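Local coordinates for protein histone acetyltransferase (Trypanosoma brucei brucei, PDB 6IF4) that probably acetylates protein lysines such as those of histones as a MYST-family enzyme, this piece being its presumed Tudor domain, which may help it bind chromatin, at residues B[38-41]-B[45-48]. Sequence-based numbering, arbitrary orientation.
Sequences YVHY and DSRM
Tyr-41 and Met-48 meet where the end of strand 35-41 faces the loop that follows it. In Tyr-41 the CB bond points toward residues 45-48; chi1 -62° carries the ring alongside Met-48, and chi2 -88° sets its plane so that the CD2-CE2 edge meets the loop. Along that edge CD2 packs against Met-48 CB at 4.1 Å, and CE2 comes within 3.3 Å of Met-48 O, which sits near the ring plane and also accepts a hydrogen bond from Arg-50. At the tip, OH is hydrogen-bonded to Thr-13 O, so the side chain reaches from the loop to the end of strand 9-13. On the other side of the strand, His-40 presents CE1 to Ser-46 N, 4.0 Å away near the ring plane, while ND1 is hydrogen-bonded to Asp-49 OD1. No direct hydrogen bond joins the two segments; a water, in plane at the Tyr-41 ring edge, accepts from Tyr-41 N and donates to Asp-45 O, each at 3.0 Å. Asp-45 OD1 takes the N-H of Arg-47 at 2.7 Å, nearly straight (173°), and Met-48 N donates to Asp-45 O. The Asx turn at Asp-45 overlaps the short 3-10 segment 46-48, in the connection between antiparallel strands 35-41 and 50-53 of the SH3-like Tudor-knot fold.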
loop_
_atom_site.group_PDB
_atom_site.type_symbol
_atom_site.label_atom_id
_atom_site.label_comp_id
_atom_site.label_asym_id
_atom_site.label_seq_id
_atom_site.Cartn_x
_atom_site.Cartn_y
_atom_site.Cartn_z
ATOM N N TYR B 38 -0.892 -0.735 -4.884
ATOM C CA TYR B 38 -2.318 -0.470 -4.763
ATOM C C TYR B 38 -2.784 -1.159 -3.490
ATOM O O TYR B 38 -2.877 -2.389 -3.440
ATOM C CB TYR B 38 -3.081 -0.985 -5.980
ATOM C CG TYR B 38 -4.484 -0.439 -6.084
ATOM C CD1 TYR B 38 -4.707 0.921 -6.250
ATOM C CD2 TYR B 38 -5.586 -1.280 -6.011
ATOM C CE1 TYR B 38 -5.989 1.429 -6.345
ATOM C CE2 TYR B 38 -6.871 -0.782 -6.104
ATOM C CZ TYR B 38 -7.066 0.573 -6.271
ATOM O OH TYR B 38 -8.344 1.075 -6.363
ATOM N N VAL B 39 -3.063 -0.371 -2.461
ATOM C CA VAL B 39 -3.363 -0.908 -1.142
ATOM C C VAL B 39 -4.864 -0.870 -0.923
ATOM O O VAL B 39 -5.561 0.035 -1.403
ATOM C CB VAL B 39 -2.610 -0.137 -0.037
ATOM C CG1 VAL B 39 -1.170 0.127 -0.461
ATOM C CG2 VAL B 39 -3.316 1.162 0.316
ATOM N N HIS B 40 -5.372 -1.881 -0.233
ATOM C CA HIS B 40 -6.747 -1.903 0.234
ATOM C C HIS B 40 -6.738 -1.843 1.752
ATOM O O HIS B 40 -6.073 -2.656 2.404
ATOM C CB HIS B 40 -7.480 -3.159 -0.249
ATOM C CG HIS B 40 -8.804 -3.376 0.416
ATOM N ND1 HIS B 40 -9.876 -2.530 0.232
ATOM C CD2 HIS B 40 -9.231 -4.344 1.262
ATOM C CE1 HIS B 40 -10.904 -2.962 0.939
ATOM N NE2 HIS B 40 -10.540 -4.062 1.574
ATOM N N TYR B 41 -7.455 -0.875 2.312
ATOM C CA TYR B 41 -7.554 -0.761 3.757
ATOM C C TYR B 41 -8.547 -1.805 4.234
ATOM O O TYR B 41 -9.690 -1.862 3.765
ATOM C CB TYR B 41 -7.975 0.643 4.176
ATOM C CG TYR B 41 -6.971 1.681 3.759
ATOM C CD1 TYR B 41 -5.900 2.016 4.582
ATOM C CD2 TYR B 41 -7.079 2.315 2.530
ATOM C CE1 TYR B 41 -4.974 2.962 4.191
ATOM C CE2 TYR B 41 -6.163 3.253 2.132
ATOM C CZ TYR B 41 -5.114 3.576 2.963
ATOM O OH TYR B 41 -4.206 4.519 2.556
ATOM N N ASP B 45 -14.041 0.576 2.831
ATOM C CA ASP B 45 -14.596 0.204 1.539
ATOM C C ASP B 45 -13.538 0.312 0.443
ATOM O O ASP B 45 -12.594 1.102 0.538
ATOM C CB ASP B 45 -15.793 1.095 1.199
ATOM C CG ASP B 45 -16.510 0.650 -0.057
ATOM O OD1 ASP B 45 -16.070 1.027 -1.163
ATOM O OD2 ASP B 45 -17.518 -0.074 0.062
ATOM N N SER B 46 -13.690 -0.524 -0.592
ATOM C CA SER B 46 -12.831 -0.465 -1.776
ATOM C C SER B 46 -12.639 0.954 -2.298
ATOM O O SER B 46 -11.599 1.259 -2.895
ATOM C CB SER B 46 -13.402 -1.356 -2.881
ATOM O OG SER B 46 -13.370 -2.720 -2.510
ATOM N N ARG B 47 -13.642 1.820 -2.131
ATOM C CA ARG B 47 -13.509 3.210 -2.558
ATOM C C ARG B 47 -12.258 3.880 -2.000
ATOM O O ARG B 47 -11.696 4.777 -2.641
ATOM C CB ARG B 47 -14.770 3.991 -2.191
ATOM C CG ARG B 47 -15.982 3.566 -3.017
ATOM C CD ARG B 47 -17.242 4.264 -2.564
ATOM N NE ARG B 47 -17.443 4.141 -1.125
ATOM C CZ ARG B 47 -18.318 3.318 -0.559
ATOM N NH1 ARG B 47 -19.092 2.543 -1.311
ATOM N NH2 ARG B 47 -18.422 3.274 0.762
ATOM N N MET B 48 -11.823 3.480 -0.810
ATOM C CA MET B 48 -10.657 4.083 -0.182
ATOM C C MET B 48 -9.336 3.536 -0.712
ATOM O O MET B 48 -8.283 4.043 -0.311
ATOM C CB MET B 48 -10.719 3.904 1.337
ATOM C CG MET B 48 -11.978 4.486 1.953
ATOM S SD MET B 48 -12.057 6.276 1.749
ATOM C CE MET B 48 -10.588 6.790 2.627
HETATM O O HOH W 1 -9.715 0.723 1.252
#